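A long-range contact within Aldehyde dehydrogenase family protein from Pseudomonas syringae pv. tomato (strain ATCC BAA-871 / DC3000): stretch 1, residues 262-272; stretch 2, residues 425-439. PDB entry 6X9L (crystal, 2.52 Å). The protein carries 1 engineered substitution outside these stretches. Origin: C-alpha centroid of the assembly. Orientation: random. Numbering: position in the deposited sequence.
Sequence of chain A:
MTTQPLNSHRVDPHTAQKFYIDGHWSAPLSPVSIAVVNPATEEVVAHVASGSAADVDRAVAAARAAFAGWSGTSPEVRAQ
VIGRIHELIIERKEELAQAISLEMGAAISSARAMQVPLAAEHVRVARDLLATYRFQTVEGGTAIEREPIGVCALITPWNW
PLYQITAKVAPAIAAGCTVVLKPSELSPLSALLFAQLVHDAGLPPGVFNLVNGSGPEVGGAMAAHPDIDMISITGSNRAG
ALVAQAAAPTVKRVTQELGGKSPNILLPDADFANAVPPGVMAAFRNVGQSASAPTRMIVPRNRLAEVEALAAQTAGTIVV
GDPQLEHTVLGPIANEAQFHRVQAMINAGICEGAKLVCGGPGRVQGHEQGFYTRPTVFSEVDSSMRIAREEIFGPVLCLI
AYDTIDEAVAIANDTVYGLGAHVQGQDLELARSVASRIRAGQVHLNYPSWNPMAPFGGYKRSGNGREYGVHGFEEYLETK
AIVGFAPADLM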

# COMPACT_ATOMS: atom_id res chain seq x y z
N SER A 262 -19.44 -5.02 -10.61
CA SER A 262 -19.84 -3.64 -10.42
C SER A 262 -21.35 -3.52 -10.58
O SER A 262 -21.93 -4.06 -11.54
N PRO A 263 -22.04 -2.86 -9.65
CA PRO A 263 -23.49 -2.69 -9.75
C PRO A 263 -23.87 -1.51 -10.63
O PRO A 263 -23.13 -0.54 -10.80
N ASN A 264 -25.07 -1.61 -11.21
CA ASN A 264 -25.72 -0.53 -11.93
C ASN A 264 -27.12 -0.39 -11.32
O ASN A 264 -28.00 -1.21 -11.58
N ILE A 265 -27.29 0.64 -10.48
CA ILE A 265 -28.57 0.94 -9.85
C ILE A 265 -29.34 1.91 -10.74
O ILE A 265 -28.87 3.02 -11.00
N LEU A 266 -30.52 1.50 -11.19
CA LEU A 266 -31.48 2.40 -11.79
C LEU A 266 -32.44 2.85 -10.68
O LEU A 266 -33.23 2.05 -10.17
N LEU A 267 -32.32 4.12 -10.30
CA LEU A 267 -33.23 4.73 -9.35
C LEU A 267 -34.62 4.90 -9.97
O LEU A 267 -34.76 4.97 -11.19
N PRO A 268 -35.67 4.94 -9.14
CA PRO A 268 -37.04 4.90 -9.68
C PRO A 268 -37.38 6.03 -10.64
O PRO A 268 -38.27 5.86 -11.48
N ASP A 269 -36.71 7.17 -10.51
CA ASP A 269 -37.01 8.34 -11.36
C ASP A 269 -36.22 8.32 -12.66
O ASP A 269 -36.23 9.31 -13.34
N ALA A 270 -35.58 7.21 -12.99
CA ALA A 270 -34.76 7.15 -14.22
C ALA A 270 -35.63 6.88 -15.44
O ALA A 270 -36.66 6.30 -15.29
N ASP A 271 -35.18 7.29 -16.62
CA ASP A 271 -35.92 7.01 -17.86
C ASP A 271 -35.51 5.61 -18.29
O ASP A 271 -34.64 5.47 -19.09
N PHE A 272 -36.28 4.62 -17.87
CA PHE A 272 -35.92 3.19 -18.04
C PHE A 272 -35.73 2.85 -19.51
O PHE A 272 -34.76 2.20 -19.82
N GLY A 425 -30.37 8.00 -12.70
CA GLY A 425 -31.35 8.76 -11.96
C GLY A 425 -31.61 10.10 -12.60
O GLY A 425 -30.70 10.70 -13.19
N GLN A 426 -32.85 10.59 -12.50
CA GLN A 426 -33.17 11.91 -13.02
C GLN A 426 -32.79 13.00 -12.01
O GLN A 426 -32.16 13.99 -12.38
N ASP A 427 -33.17 12.84 -10.75
CA ASP A 427 -32.76 13.80 -9.72
C ASP A 427 -31.27 13.63 -9.44
O ASP A 427 -30.86 12.62 -8.86
N LEU A 428 -30.47 14.63 -9.82
CA LEU A 428 -29.01 14.54 -9.69
C LEU A 428 -28.58 14.58 -8.23
O LEU A 428 -27.62 13.90 -7.85
N GLU A 429 -29.25 15.38 -7.40
CA GLU A 429 -28.94 15.39 -5.98
C GLU A 429 -29.08 13.99 -5.39
O GLU A 429 -28.14 13.46 -4.79
N LEU A 430 -30.23 13.34 -5.61
CA LEU A 430 -30.42 12.00 -5.09
C LEU A 430 -29.36 11.05 -5.62
O LEU A 430 -28.78 10.27 -4.86
N ALA A 431 -29.08 11.11 -6.92
CA ALA A 431 -28.11 10.20 -7.53
C ALA A 431 -26.71 10.37 -6.92
O ALA A 431 -25.99 9.39 -6.71
N ARG A 432 -26.32 11.61 -6.62
CA ARG A 432 -25.04 11.84 -5.94
C ARG A 432 -25.02 11.20 -4.56
O ARG A 432 -24.06 10.49 -4.21
N SER A 433 -26.05 11.46 -3.75
CA SER A 433 -26.05 10.89 -2.40
C SER A 433 -25.98 9.36 -2.44
O SER A 433 -25.32 8.75 -1.59
N VAL A 434 -26.62 8.72 -3.43
CA VAL A 434 -26.49 7.27 -3.55
C VAL A 434 -25.06 6.88 -3.92
O VAL A 434 -24.48 5.94 -3.35
N ALA A 435 -24.46 7.60 -4.89
CA ALA A 435 -23.10 7.29 -5.31
C ALA A 435 -22.14 7.33 -4.12
O ALA A 435 -21.29 6.44 -3.98
N SER A 436 -22.29 8.32 -3.25
CA SER A 436 -21.41 8.39 -2.09
C SER A 436 -21.64 7.26 -1.11
O SER A 436 -20.88 7.12 -0.15
N ARG A 437 -22.69 6.45 -1.32
CA ARG A 437 -22.98 5.31 -0.46
C ARG A 437 -22.50 3.99 -1.05
O ARG A 437 -22.46 3.00 -0.32
N ILE A 438 -22.13 3.96 -2.33
CA ILE A 438 -21.51 2.77 -2.92
C ILE A 438 -20.03 2.73 -2.54
O ILE A 438 -19.27 3.67 -2.81
N ARG A 439 -19.62 1.62 -1.92
CA ARG A 439 -18.22 1.40 -1.54
C ARG A 439 -17.45 0.84 -2.73
O ARG A 439 -17.27 -0.37 -2.90

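Packing of the strand 263-266 and its following turn against the loop and helix of residues 425-439, followed along the second stretch. Gly425 lies where the backbones come closest, its CA 4.4 Å from that of Ala270. Leu267 CD1 is 4.2 Å from Gly425 CA and Asp269 OD1 is 3.5 Å from the same atom; a CB built here would come to 2.9 Å from Leu267 CD1, a clash, so the absence of a side chain lets the leucine sit close to the backbone. The next two residues present their amides to the carboxylate of Asp269, whose CB points toward this loop from the Leu267-Ala270 type I turn, with chi1 in p (69°). Gln426 N donates to Asp269 OD1 (3.1 Å) and Asp427 N donates to Asp269 OD2 (2.7 Å), both nearly straight, so one carboxylate clamps two successive backbone NH groups just ahead of the helix. The CB of Gln426 also points toward stretch 1, 3.6 Å from Asp269 OD2; the orientation of the terminal amide is left open.

Asp427 (chi1 t) starts sideways and its end leads away from stretch 1; it is the N-cap, its OD1 accepting a weak capping bond from Leu430 N at 3.4 Å. Its CB still lies 3.3 Å from Asp269 OD2. Leu428 points away. In the first turn of the helix, Leu430 (chi1 t, chi2 p) points toward stretch 1 and brings CD2 to 3.9 Å from Leu267 CD1. Ala431, set sideways, adds a small surface, its CB 4.2 Å from Leu267 CD1. Leu267 (chi1 m, chi2 t), with 85 Å² covered, thus fits among Gly425, Leu430, Ala431 and Val434.

Arg432 and Ser433 do not reach the contact; Ser433 OG instead donates to Leu430 O (3.0 Å). Val434 (chi1 t) points toward stretch 1 and touches both Leu267 and Ile265: CG2 is 4.1 Å from Leu267 CD2, and CG1 is 4.3 Å from Ile265 CD1. Ala435, Ser436 and Arg437 stay clear, and Ser436 OG donates to Ser433 O (2.7 Å). Closing the Ala435-Ile438 type I turn, Ile438 (chi1 m, chi2 m) points back toward the strand. Its CD1 meets Ile265 CD1 at 3.8 Å, the ethyl arm of Ile265 being extended (chi1 m, chi2 t), while Ile438 CG2 lies 4.3 Å from Pro263 CG. Pro263, Ile265 and Leu267 point toward stretch 2, whereas Leu266, between Ile265 and Leu267, points away. The contact buries 516 Å², both sides summed: apolar from Pro263 to Leu267, with hydrogen bonds at Asp269.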

# COMPACT_ATOMS: atom_id res chain seq x y z
CB SER A 262 -19.09 -2.73 -11.39
OG SER A 262 -17.69 -2.82 -11.17
CB PRO A 263 -23.92 -2.45 -8.30
CG PRO A 263 -22.73 -1.78 -7.67
CD PRO A 263 -21.50 -2.37 -8.37
CB ASN A 264 -25.78 -0.83 -13.43
CG ASN A 264 -26.25 0.35 -14.25
OD1 ASN A 264 -26.39 1.47 -13.74
ND2 ASN A 264 -26.50 0.12 -15.53
CB ILE A 265 -28.40 1.55 -8.45
CG1 ILE A 265 -27.77 0.57 -7.45
CG2 ILE A 265 -29.76 2.02 -7.93
CD1 ILE A 265 -27.61 1.18 -6.05
CB LEU A 266 -32.22 1.73 -12.96
CG LEU A 266 -31.37 1.62 -14.24
CD1 LEU A 266 -29.97 0.99 -13.97
CD2 LEU A 266 -32.11 0.86 -15.33
CB LEU A 267 -32.67 6.09 -8.92
CG LEU A 267 -31.33 6.02 -8.17
CD1 LEU A 267 -30.73 7.38 -8.04
CD2 LEU A 267 -31.51 5.40 -6.79
CB PRO A 268 -37.91 4.98 -8.42
CG PRO A 268 -37.04 4.50 -7.32
CD PRO A 268 -35.64 4.87 -7.67
CB ASP A 269 -36.77 9.63 -10.59
CG ASP A 269 -35.31 9.90 -10.30
OD1 ASP A 269 -34.52 9.00 -10.47
OD2 ASP A 269 -34.99 11.01 -9.94
CB ALA A 270 -33.70 6.11 -14.08
CB ASP A 271 -35.57 8.07 -18.91
CG ASP A 271 -36.22 7.85 -20.26
OD1 ASP A 271 -37.08 7.00 -20.36
OD2 ASP A 271 -35.84 8.56 -21.18
CB PHE A 272 -36.94 2.32 -17.31
CG PHE A 272 -36.64 2.17 -15.84
CD1 PHE A 272 -37.05 3.13 -14.94
CD2 PHE A 272 -35.92 1.10 -15.37
CE1 PHE A 272 -36.75 3.00 -13.60
CE2 PHE A 272 -35.64 0.96 -14.03
CZ PHE A 272 -36.05 1.92 -13.15
CB GLN A 426 -34.65 11.99 -13.39
CG GLN A 426 -34.91 12.67 -14.74
CD GLN A 426 -35.64 11.77 -15.74
OE1 GLN A 426 -36.52 10.99 -15.38
NE2 GLN A 426 -35.26 11.88 -17.02
CB ASP A 427 -33.58 13.62 -8.45
CG ASP A 427 -33.09 14.50 -7.32
OD1 ASP A 427 -32.16 15.30 -7.56
OD2 ASP A 427 -33.61 14.40 -6.19
CB LEU A 428 -28.33 15.67 -10.48
CG LEU A 428 -26.79 15.78 -10.49
CD1 LEU A 428 -26.16 14.67 -11.31
CD2 LEU A 428 -26.32 17.13 -11.03
CB GLU A 429 -29.85 16.39 -5.25
CG GLU A 429 -29.95 16.19 -3.76
CD GLU A 429 -30.76 17.27 -3.07
OE1 GLU A 429 -31.99 17.35 -3.31
OE2 GLU A 429 -30.18 18.03 -2.28
CB LEU A 430 -31.82 11.49 -5.43
CG LEU A 430 -32.01 10.00 -5.16
CD1 LEU A 430 -32.16 9.69 -3.67
CD2 LEU A 430 -33.19 9.49 -5.95
CB ALA A 431 -28.07 10.41 -9.04
CB ARG A 432 -24.77 13.34 -5.82
CG ARG A 432 -24.33 13.98 -7.08
CD ARG A 432 -24.68 15.45 -7.07
NE ARG A 432 -23.83 16.20 -7.99
CZ ARG A 432 -24.17 17.36 -8.54
NH1 ARG A 432 -25.35 17.91 -8.28
NH2 ARG A 432 -23.31 17.98 -9.35
CB SER A 433 -27.28 11.37 -1.63
OG SER A 433 -28.42 10.59 -1.92
CB VAL A 434 -27.51 6.72 -4.58
CG1 VAL A 434 -27.54 5.19 -4.52
CG2 VAL A 434 -28.90 7.31 -4.35
CB ALA A 435 -22.64 8.27 -6.40
CB SER A 436 -21.60 9.73 -1.39
OG SER A 436 -22.95 9.85 -1.02
CB ARG A 437 -24.49 5.24 -0.18
CG ARG A 437 -25.00 6.42 0.65
CD ARG A 437 -26.51 6.44 0.74
NE ARG A 437 -27.03 5.23 1.38
CZ ARG A 437 -28.31 4.88 1.42
NH1 ARG A 437 -29.24 5.65 0.85
NH2 ARG A 437 -28.67 3.77 2.04
CB ILE A 438 -21.69 2.75 -4.45
CG1 ILE A 438 -23.08 3.23 -4.88
CG2 ILE A 438 -21.41 1.35 -5.00
CD1 ILE A 438 -24.17 2.21 -4.75
CB ARG A 439 -18.18 0.51 -0.31
CG ARG A 439 -18.71 1.33 0.85
CD ARG A 439 -18.44 0.74 2.17
NE ARG A 439 -17.09 0.97 2.70
CZ ARG A 439 -16.53 2.16 2.89
NH1 ARG A 439 -17.15 3.25 2.51
NH2 ARG A 439 -15.32 2.22 3.43